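Mutual gliding-motility protein MglA (Myxococcus xanthus DK 1622, PDB 6H17) acts as a GTP-binding intracellular switch of the small GTPase superfamily that coordinates social and adventurous motility and controls the direction and speed of gliding. Local coordinates at residues K35-A38 with E39-G42; F84-A87 with S88-I92; S116-N119 with L120-L124; Y129-K133 with I134-I138. All coordinates share one frame; numbering follows the deposited sequence.

Interaction 1: K35-A38 with E39-G42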
loop_
_atom_site.group_PDB
_atom_site.type_symbol
_atom_site.label_atom_id
_atom_site.label_comp_id
_atom_site.label_asym_id
_atom_site.label_seq_id
_atom_site.Cartn_x
_atom_site.Cartn_y
_atom_site.Cartn_z
ATOM N N LYS A 35 -16.377 0.423 -3.516
ATOM C CA LYS A 35 -17.043 1.518 -2.831
ATOM C C LYS A 35 -16.655 2.907 -3.320
ATOM O O LYS A 35 -17.162 3.896 -2.783
ATOM C CB LYS A 35 -16.842 1.400 -1.318
ATOM C CG LYS A 35 -17.465 0.167 -0.731
ATOM C CD LYS A 35 -18.957 0.091 -0.935
ATOM C CE LYS A 35 -19.505 -1.139 -0.231
ATOM N NZ LYS A 35 -20.832 -0.874 0.373
ATOM N N THR A 36 -15.834 3.026 -4.340
ATOM C CA THR A 36 -15.506 4.329 -4.900
ATOM C C THR A 36 -16.498 4.661 -5.996
ATOM O O THR A 36 -16.927 3.791 -6.753
ATOM C CB THR A 36 -14.076 4.315 -5.443
ATOM O OG1 THR A 36 -13.176 4.205 -4.347
ATOM C CG2 THR A 36 -13.753 5.584 -6.205
ATOM N N ALA A 37 -16.834 5.947 -6.096
ATOM C CA ALA A 37 -17.728 6.418 -7.142
ATOM C C ALA A 37 -17.170 6.091 -8.521
ATOM O O ALA A 37 -15.966 6.189 -8.765
ATOM C CB ALA A 37 -17.895 7.931 -7.002
ATOM N N ALA A 38 -18.059 5.727 -9.447
ATOM C CA ALA A 38 -17.609 5.321 -10.769
ATOM C C ALA A 38 -16.818 6.420 -11.469
ATOM O O ALA A 38 -15.959 6.129 -12.307
ATOM C CB ALA A 38 -18.810 4.903 -11.618
ATOM N N GLU A 39 -17.092 7.693 -11.145
ATOM C CA GLU A 39 -16.468 8.799 -11.860
ATOM C C GLU A 39 -15.032 9.072 -11.435
ATOM O O GLU A 39 -14.339 9.833 -12.122
ATOM C CB GLU A 39 -17.275 10.086 -11.654
ATOM C CG GLU A 39 -18.584 10.131 -12.415
ATOM C CD GLU A 39 -19.625 9.212 -11.833
ATOM O OE1 GLU A 39 -19.627 9.035 -10.596
ATOM O OE2 GLU A 39 -20.439 8.668 -12.614
ATOM N N THR A 40 -14.571 8.505 -10.318
ATOM C CA THR A 40 -13.233 8.778 -9.816
ATOM C C THR A 40 -12.370 7.531 -9.744
ATOM O O THR A 40 -11.324 7.551 -9.078
ATOM C CB THR A 40 -13.280 9.435 -8.434
ATOM O OG1 THR A 40 -13.847 8.521 -7.485
ATOM C CG2 THR A 40 -14.097 10.722 -8.461
ATOM N N LYS A 41 -12.780 6.439 -10.380
ATOM C CA LYS A 41 -11.992 5.217 -10.371
ATOM C C LYS A 41 -11.878 4.670 -11.780
ATOM O O LYS A 41 -12.774 4.833 -12.614
ATOM C CB LYS A 41 -12.610 4.144 -9.481
ATOM C CG LYS A 41 -13.886 3.530 -10.052
ATOM C CD LYS A 41 -14.562 2.668 -9.037
ATOM C CE LYS A 41 -15.746 1.946 -9.630
ATOM N NZ LYS A 41 -16.533 1.266 -8.579
ATOM N N GLY A 42 -10.763 4.016 -12.035
ATOM C CA GLY A 42 -10.641 3.097 -13.136
ATOM C C GLY A 42 -10.966 1.689 -12.684
ATOM O O GLY A 42 -11.538 1.459 -11.613
#
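A type I beta turn at A37-T40 reverses the chain just after helix 25-35, in the surface loop that runs on to strand 45-49. It is closed by T40 N, which donates to A37 O over 3.1 Å with a nearly straight N-H...O angle of 164°; the donor approaches from above the carbonyl plane. The turn brings K41 back beside the end of the helix. With CG set between the backbone N and the carbonyl carbon (chi1 72°) and the chain extended beyond it, the lysine runs antiparallel alongside T36. Its CB lies 3.8 Å from T36 CG2, its CD passes T36 O at 3.5 Å, and its NZ reaches T36 O in a hydrogen bond of 3.1 Å. That donor is tilted 19° from the carbonyl plane. A second apposition lies alongside: T36 CG2, anti to its own backbone N, meets T40 OG1 at 3.2 Å, the two threonine side chains meeting at a slant. K41 NZ also bonds Y33 O and makes a cation-pi contact with the Y33 ring, while T36 OG1 turns back to I32 O. A lysine five residues on from T36 thus turns back to bond Y33 O in the last turn of the helix and T36 O just beyond it, and its positive charge is likely to be welcome beside the negative end of the helix dipole.

Interaction 2: F84-A87 with S88-I92; sequences FYDA and SRKLI
The guanidinium of R89 lies with one face against the backbone one turn earlier in the chain: Y85 C sits 3.4 Å and D86 CA 3.5 Å above its plane, both offset toward the rim. Its nitrogens are well provided with acceptors, for NH1 bonds Q82 O and P80 O, NH2 bonds V83 O and NE bonds N119 OD1. The D86 carboxylate, its plane turned 36° from that of the guanidinium, adds a salt bridge in which OD1 stands 3.6 Å from R89 NH2; OD1 also accepts from N119 and N123. The bend of the arginine at chi3 (-73°) folds its end back over the start of the helix. Y85 occupies the N-cap position, and the first helical bonds run from R89 N to Y85 O (3.2 Å), from K90 N to D86 O (2.9 Å) and from L91 N to A87 O (3.1 Å). K90 lays its CG 3.3 Å from D86 O before its NZ leaves for E126. In small GTPases the helix at this place belongs to switch II; here it comes just after the loop T78-Q82, which is predicted to bind GTP. A methionine at R89 would probably leave the carbonyls of P80, Q82 and V83 without their common donor and D86 without its charged mate. One arginine thereby ties the loop's carbonyls to the helix start, its charge probably steadied by D86.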
loop_
_atom_site.group_PDB
_atom_site.type_symbol
_atom_site.label_atom_id
_atom_site.label_comp_id
_atom_site.label_asym_id
_atom_site.label_seq_id
_atom_site.Cartn_x
_atom_site.Cartn_y
_atom_site.Cartn_z
ATOM N N PHE A 84 8.784 -16.219 -0.757
ATOM C CA PHE A 84 9.586 -16.605 -1.911
ATOM C C PHE A 84 9.607 -15.565 -3.018
ATOM O O PHE A 84 10.510 -15.599 -3.859
ATOM C CB PHE A 84 9.019 -17.920 -2.490
ATOM C CG PHE A 84 9.750 -18.433 -3.706
ATOM C CD1 PHE A 84 10.850 -19.267 -3.569
ATOM C CD2 PHE A 84 9.324 -18.102 -4.985
ATOM C CE1 PHE A 84 11.521 -19.744 -4.684
ATOM C CE2 PHE A 84 9.989 -18.577 -6.098
ATOM C CZ PHE A 84 11.086 -19.397 -5.948
ATOM N N TYR A 85 8.620 -14.677 -3.080
ATOM C CA TYR A 85 8.394 -13.833 -4.257
ATOM C C TYR A 85 9.061 -12.470 -4.164
ATOM O O TYR A 85 8.526 -11.452 -4.610
ATOM C CB TYR A 85 6.894 -13.706 -4.535
ATOM C CG TYR A 85 6.254 -15.042 -4.751
ATOM C CD1 TYR A 85 6.635 -15.841 -5.818
ATOM C CD2 TYR A 85 5.277 -15.507 -3.902
ATOM C CE1 TYR A 85 6.064 -17.092 -6.016
ATOM C CE2 TYR A 85 4.696 -16.751 -4.088
ATOM C CZ TYR A 85 5.093 -17.530 -5.147
ATOM O OH TYR A 85 4.509 -18.770 -5.347
ATOM N N ASP A 86 10.280 -12.439 -3.616
ATOM C CA ASP A 86 11.004 -11.175 -3.468
ATOM C C ASP A 86 11.219 -10.489 -4.813
ATOM O O ASP A 86 11.104 -9.267 -4.919
ATOM C CB ASP A 86 12.345 -11.435 -2.779
ATOM C CG ASP A 86 12.887 -10.216 -2.058
ATOM O OD1 ASP A 86 12.103 -9.340 -1.657
ATOM O OD2 ASP A 86 14.137 -10.170 -1.861
ATOM N N ALA A 87 11.517 -11.256 -5.861
ATOM C CA ALA A 87 11.793 -10.635 -7.150
ATOM C C ALA A 87 10.590 -9.837 -7.649
ATOM O O ALA A 87 10.733 -8.726 -8.171
ATOM C CB ALA A 87 12.210 -11.692 -8.177
ATOM N N SER A 88 9.382 -10.387 -7.473
ATOM C CA SER A 88 8.178 -9.679 -7.890
ATOM C C SER A 88 7.984 -8.408 -7.084
ATOM O O SER A 88 7.633 -7.355 -7.632
ATOM C CB SER A 88 6.957 -10.577 -7.691
ATOM O OG SER A 88 6.953 -11.659 -8.589
ATOM N N ARG A 89 8.169 -8.497 -5.767
ATOM C CA ARG A 89 8.014 -7.322 -4.927
ATOM C C ARG A 89 8.967 -6.224 -5.359
ATOM O O ARG A 89 8.600 -5.045 -5.385
ATOM C CB ARG A 89 8.255 -7.672 -3.462
ATOM C CG ARG A 89 7.214 -8.620 -2.893
ATOM C CD ARG A 89 7.318 -8.761 -1.393
ATOM N NE ARG A 89 8.456 -9.527 -0.918
ATOM C CZ ARG A 89 8.477 -10.843 -0.825
ATOM N NH1 ARG A 89 7.441 -11.547 -1.269
ATOM N NH2 ARG A 89 9.531 -11.470 -0.319
ATOM N N LYS A 90 10.203 -6.593 -5.700
ATOM C CA LYS A 90 11.184 -5.595 -6.108
ATOM C C LYS A 90 10.790 -4.922 -7.415
ATOM O O LYS A 90 10.978 -3.713 -7.573
ATOM C CB LYS A 90 12.566 -6.248 -6.185
ATOM C CG LYS A 90 13.066 -6.611 -4.796
ATOM C CD LYS A 90 14.152 -7.658 -4.790
ATOM C CE LYS A 90 15.416 -7.111 -5.370
ATOM N NZ LYS A 90 15.934 -5.970 -4.550
ATOM N N LEU A 91 10.249 -5.676 -8.372
ATOM C CA LEU A 91 9.791 -5.059 -9.610
ATOM C C LEU A 91 8.701 -4.033 -9.328
ATOM O O LEU A 91 8.735 -2.905 -9.842
ATOM C CB LEU A 91 9.282 -6.132 -10.569
ATOM C CG LEU A 91 10.313 -7.104 -11.140
ATOM C CD1 LEU A 91 9.651 -8.094 -12.096
ATOM C CD2 LEU A 91 11.438 -6.361 -11.838
ATOM N N ILE A 92 7.733 -4.400 -8.492
ATOM C CA ILE A 92 6.568 -3.551 -8.260
ATOM C C ILE A 92 6.946 -2.289 -7.495
ATOM O O ILE A 92 6.330 -1.232 -7.683
ATOM C CB ILE A 92 5.456 -4.372 -7.569
ATOM C CG1 ILE A 92 4.993 -5.505 -8.497
ATOM C CG2 ILE A 92 4.294 -3.468 -7.144
ATOM C CD1 ILE A 92 4.283 -6.635 -7.791
#

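Interaction 3: S116-N119 with L120-L124; sequences SLEN and LRINL
E118 and R121 form the charged part of this helical contact, running alongside each other with their ends on the same side. R121 grips the carboxylate side-on, NH2 to OE1 at 2.7 Å and NE to OE2 at 3.0 Å, the second bond almost straight at 177°. Both oxygens are met on their syn sides and lie close to the guanidinium plane, although the two flat groups are turned 43° apart. The glutamate's bend at chi2 (68°) and the arginine's at chi3 swing their ends together; R121 is modelled in two conformers, so the grip holds for one of them and is doubtful as a permanent bond. A glutamine at E118 would probably keep only part of this grip and leave the arginine without a charge to balance its own. Backbone bonds form the regular ladder beneath: L120 N to S116 O, R121 N to L117 O, I122 N to E118 O at 2.9 Å and N123 N to N119 O at 2.8 Å. Among the amides, N119 and N123 stand one turn apart with their planes steeply turned; N119 OD1 and N123 ND2 come to 3.4 Å without bonding, and both instead hydrogen-bond to Y18 OH. Apolar contact is light, L117 CD1 approaching L120 CD2 at 4.4 Å. The E118-R121 pair lies on the outer flank, S116 and L120 pack on strand 98-104, and the asparagines face Y18 and helix 86-93, as befits the helix of a beta-alpha-beta unit, here strand 98-104, helix 110-125 and strand 136-141 of a P-loop GTPase fold.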
loop_
_atom_site.group_PDB
_atom_site.type_symbol
_atom_site.label_atom_id
_atom_site.label_comp_id
_atom_site.label_asym_id
_atom_site.label_seq_id
_atom_site.Cartn_x
_atom_site.Cartn_y
_atom_site.Cartn_z
ATOM N N SER A 116 8.313 -9.254 6.683
ATOM C CA SER A 116 7.880 -8.458 5.545
ATOM C C SER A 116 8.232 -6.983 5.706
ATOM O O SER A 116 8.596 -6.331 4.728
ATOM C CB SER A 116 6.383 -8.647 5.324
ATOM O OG SER A 116 5.935 -7.936 4.195
ATOM N N LEU A 117 8.111 -6.442 6.918
ATOM C CA LEU A 117 8.445 -5.035 7.142
ATOM C C LEU A 117 9.939 -4.795 6.947
ATOM O O LEU A 117 10.344 -3.780 6.365
ATOM C CB LEU A 117 7.979 -4.623 8.542
ATOM C CG LEU A 117 8.279 -3.193 8.972
ATOM C CD1 LEU A 117 7.685 -2.207 7.980
ATOM C CD2 LEU A 117 7.730 -2.979 10.390
ATOM N N GLU A 118 10.775 -5.720 7.408
ATOM C CA GLU A 118 12.205 -5.600 7.154
ATOM C C GLU A 118 12.511 -5.737 5.664
ATOM O O GLU A 118 13.365 -5.013 5.124
ATOM C CB GLU A 118 12.977 -6.625 7.983
ATOM C CG GLU A 118 14.467 -6.606 7.707
ATOM C CD GLU A 118 15.173 -5.345 8.173
ATOM O OE1 GLU A 118 16.404 -5.261 7.942
ATOM O OE2 GLU A 118 14.537 -4.431 8.748
ATOM N N ASN A 119 11.826 -6.656 4.984
ATOM C CA ASN A 119 11.982 -6.812 3.546
ATOM C C ASN A 119 11.613 -5.539 2.801
ATOM O O ASN A 119 12.282 -5.182 1.821
ATOM C CB ASN A 119 11.113 -7.995 3.109
ATOM C CG ASN A 119 11.177 -8.276 1.637
ATOM O OD1 ASN A 119 10.176 -8.113 0.933
ATOM N ND2 ASN A 119 12.322 -8.735 1.161
ATOM N N LEU A 120 10.551 -4.846 3.235
ATOM C CA LEU A 120 10.213 -3.549 2.653
ATOM C C LEU A 120 11.368 -2.567 2.809
ATOM O O LEU A 120 11.753 -1.882 1.856
ATOM C CB LEU A 120 8.960 -2.986 3.327
ATOM C CG LEU A 120 8.531 -1.569 2.926
ATOM C CD1 LEU A 120 8.248 -1.452 1.439
ATOM C CD2 LEU A 120 7.319 -1.153 3.771
ATOM N N ARG A 121 11.916 -2.473 4.021
ATOM C CA ARG A 121 13.012 -1.536 4.257
ATOM C C ARG A 121 14.209 -1.860 3.376
ATOM O O ARG A 121 14.804 -0.962 2.768
ATOM C CB ARG A 121 13.387 -1.572 5.739
ATOM C CG ARG A 121 14.444 -0.556 6.134
ATOM C CD ARG A 121 14.872 -0.737 7.583
ATOM N NE ARG A 121 15.770 -1.879 7.745
ATOM C CZ ARG A 121 17.068 -1.852 7.452
ATOM N NH1 ARG A 121 17.617 -0.745 6.977
ATOM N NH2 ARG A 121 17.814 -2.935 7.630
ATOM N N ILE A 122 14.568 -3.145 3.283
ATOM C CA ILE A 122 15.713 -3.558 2.488
ATOM C C ILE A 122 15.470 -3.303 1.013
ATOM O O ILE A 122 16.353 -2.808 0.305
ATOM C CB ILE A 122 16.024 -5.045 2.771
ATOM C CG1 ILE A 122 16.543 -5.241 4.195
ATOM C CG2 ILE A 122 16.987 -5.587 1.707
ATOM C CD1 ILE A 122 17.909 -4.641 4.462
ATOM N N ASN A 123 14.282 -3.636 0.519
ATOM C CA ASN A 123 14.014 -3.457 -0.904
ATOM C C ASN A 123 14.008 -1.986 -1.272
ATOM O O ASN A 123 14.474 -1.616 -2.360
ATOM C CB ASN A 123 12.716 -4.153 -1.299
ATOM C CG ASN A 123 12.908 -5.645 -1.466
ATOM O OD1 ASN A 123 14.037 -6.139 -1.576
ATOM N ND2 ASN A 123 11.822 -6.377 -1.487
ATOM N N LEU A 124 13.460 -1.133 -0.403
ATOM C CA LEU A 124 13.555 0.304 -0.659
ATOM C C LEU A 124 15.012 0.747 -0.714
ATOM O O LEU A 124 15.400 1.489 -1.617
ATOM C CB LEU A 124 12.758 1.094 0.369
ATOM C CG LEU A 124 11.234 0.968 0.225
ATOM C CD1 LEU A 124 10.544 1.569 1.413
ATOM C CD2 LEU A 124 10.746 1.642 -1.057
#

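Interaction 4: Y129-K133 with I134-I138; sequences YDLNK and IPYVI
L131 and Y136 make the close-packed part of this contact. The leucine CD1 methyl sits over one face of the tyrosine ring, 3.9 Å from the ring centroid and 15° off its normal, a CH-pi contact. CG lies anti to the leucine's backbone N (chi1 -178°), which carries the branch toward the ring although the CB itself points away. I134 fills in alongside, its CG2 4.1 Å from L131 CD1, and its CD1 meets the edge of the Y129 ring, 4.2 Å from Y129 CD2. This loop is the return leg of the beta-alpha-beta crossover, leading from helix 110-125 into strand 136-141; L131 packs on L120 and L124 of that helix. The other side of the loop is polar. Its Asx turn is well formed, D130 OD1 accepting from N132 N at 2.9 Å with the donor above the carboxylate plane, and K133 N bonds back to D130 O. Looser are the salt bridge of K133 NZ to D130 OD2, long at 3.8 Å, and the bond from I134 N to D130 O, weak at 3.3 Å. K133 and N132 lie at the exposed surface, N132 OD1 taking a weak hydrogen bond from R161.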
loop_
_atom_site.group_PDB
_atom_site.type_symbol
_atom_site.label_atom_id
_atom_site.label_comp_id
_atom_site.label_asym_id
_atom_site.label_seq_id
_atom_site.Cartn_x
_atom_site.Cartn_y
_atom_site.Cartn_z
ATOM N N TYR A 129 15.970 4.119 -2.136
ATOM C CA TYR A 129 14.983 4.815 -1.332
ATOM C C TYR A 129 15.255 4.542 0.145
ATOM O O TYR A 129 16.109 3.723 0.497
ATOM C CB TYR A 129 13.571 4.336 -1.717
ATOM C CG TYR A 129 13.086 4.726 -3.119
ATOM C CD1 TYR A 129 13.935 4.703 -4.224
ATOM C CD2 TYR A 129 11.765 5.085 -3.329
ATOM C CE1 TYR A 129 13.474 5.055 -5.495
ATOM C CE2 TYR A 129 11.298 5.435 -4.582
ATOM C CZ TYR A 129 12.147 5.418 -5.662
ATOM O OH TYR A 129 11.673 5.768 -6.910
ATOM N N ASP A 130 14.499 5.226 1.010
ATOM C CA ASP A 130 14.607 5.096 2.464
ATOM C C ASP A 130 13.204 5.081 3.060
ATOM O O ASP A 130 12.465 6.059 2.918
ATOM C CB ASP A 130 15.417 6.271 3.035
ATOM C CG ASP A 130 15.596 6.205 4.552
ATOM O OD1 ASP A 130 15.052 5.306 5.210
ATOM O OD2 ASP A 130 16.315 7.074 5.091
ATOM N N LEU A 131 12.831 3.975 3.726
ATOM C CA LEU A 131 11.507 3.867 4.334
ATOM C C LEU A 131 11.238 4.988 5.334
ATOM O O LEU A 131 10.080 5.379 5.535
ATOM C CB LEU A 131 11.345 2.508 5.024
ATOM C CG LEU A 131 10.001 2.220 5.672
ATOM C CD1 LEU A 131 8.876 2.375 4.656
ATOM C CD2 LEU A 131 9.988 0.827 6.264
ATOM N N ASN A 132 12.292 5.512 5.971
ATOM C CA ASN A 132 12.116 6.537 6.989
ATOM C C ASN A 132 11.661 7.869 6.413
ATOM O O ASN A 132 11.137 8.703 7.157
ATOM C CB ASN A 132 13.436 6.786 7.722
ATOM C CG ASN A 132 13.865 5.615 8.563
ATOM O OD1 ASN A 132 13.052 4.767 8.922
ATOM N ND2 ASN A 132 15.150 5.565 8.896
ATOM N N LYS A 133 11.870 8.096 5.124
ATOM C CA LYS A 133 11.567 9.371 4.496
ATOM C C LYS A 133 10.317 9.357 3.635
ATOM O O LYS A 133 9.672 10.396 3.483
ATOM C CB LYS A 133 12.745 9.788 3.611
ATOM C CG LYS A 133 14.025 10.022 4.380
ATOM C CD LYS A 133 15.060 10.667 3.480
ATOM C CE LYS A 133 16.364 9.892 3.455
ATOM N NZ LYS A 133 17.435 10.617 4.191
ATOM N N ILE A 134 9.958 8.209 3.077
ATOM C CA ILE A 134 8.894 8.108 2.082
ATOM C C ILE A 134 7.530 8.224 2.758
ATOM O O ILE A 134 7.366 7.812 3.917
ATOM C CB ILE A 134 9.054 6.791 1.298
ATOM C CG1 ILE A 134 8.251 6.787 -0.002
ATOM C CG2 ILE A 134 8.649 5.619 2.147
ATOM C CD1 ILE A 134 8.460 5.520 -0.831
ATOM N N PRO A 135 6.526 8.780 2.085
ATOM C CA PRO A 135 5.148 8.670 2.590
ATOM C C PRO A 135 4.799 7.223 2.905
ATOM O O PRO A 135 4.944 6.334 2.056
ATOM C CB PRO A 135 4.319 9.213 1.427
ATOM C CG PRO A 135 5.239 10.263 0.836
ATOM C CD PRO A 135 6.590 9.629 0.874
ATOM N N TYR A 136 4.336 6.984 4.135
ATOM C CA TYR A 136 4.229 5.625 4.660
ATOM C C TYR A 136 3.192 5.589 5.766
ATOM O O TYR A 136 3.246 6.381 6.708
ATOM C CB TYR A 136 5.607 5.180 5.172
ATOM C CG TYR A 136 5.606 3.915 5.995
ATOM C CD1 TYR A 136 4.880 2.817 5.599
ATOM C CD2 TYR A 136 6.340 3.823 7.173
ATOM C CE1 TYR A 136 4.847 1.661 6.352
ATOM C CE2 TYR A 136 6.328 2.657 7.937
ATOM C CZ TYR A 136 5.570 1.587 7.509
ATOM O OH TYR A 136 5.510 0.405 8.224
ATOM N N VAL A 137 2.249 4.665 5.646
ATOM C CA VAL A 137 1.185 4.446 6.622
ATOM C C VAL A 137 1.127 2.962 6.906
ATOM O O VAL A 137 1.345 2.141 6.006
ATOM C CB VAL A 137 -0.167 4.949 6.084
ATOM C CG1 VAL A 137 -1.324 4.605 7.019
ATOM C CG2 VAL A 137 -0.096 6.461 5.807
ATOM N N ILE A 138 0.839 2.607 8.144
ATOM C CA ILE A 138 0.699 1.209 8.544
ATOM C C ILE A 138 -0.751 0.912 8.912
ATOM O O ILE A 138 -1.424 1.717 9.577
ATOM C CB ILE A 138 1.675 0.819 9.675
ATOM C CG1 ILE A 138 1.650 -0.711 9.875
ATOM C CG2 ILE A 138 1.388 1.548 10.961
ATOM C CD1 ILE A 138 2.915 -1.251 10.575
#

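Overall arrangement
Interactions 2, 3 and 4 form a chain of neighbours, while interaction 1 stands apart: its centre is about 29 Å from that of interaction 2, and its nearest atoms remain about 16 Å from interaction 4. Helices 86-93 and 110-125 are joined through the amide of N119 and by K90 CG packing 3.4 Å from N123 OD1, which sets the centres of interactions 2 and 3 about 11 Å apart. Interaction 3 then passes to interaction 4 through L124 O and Y129 N, 2.7 Å apart, and through L124 CD1 on L131 CD1 at 3.7 Å. The nucleotide lies toward interactions 2 and 3, with the side chains of Y85 and S116 about 7 and 8 Å from the bound GTP analogue.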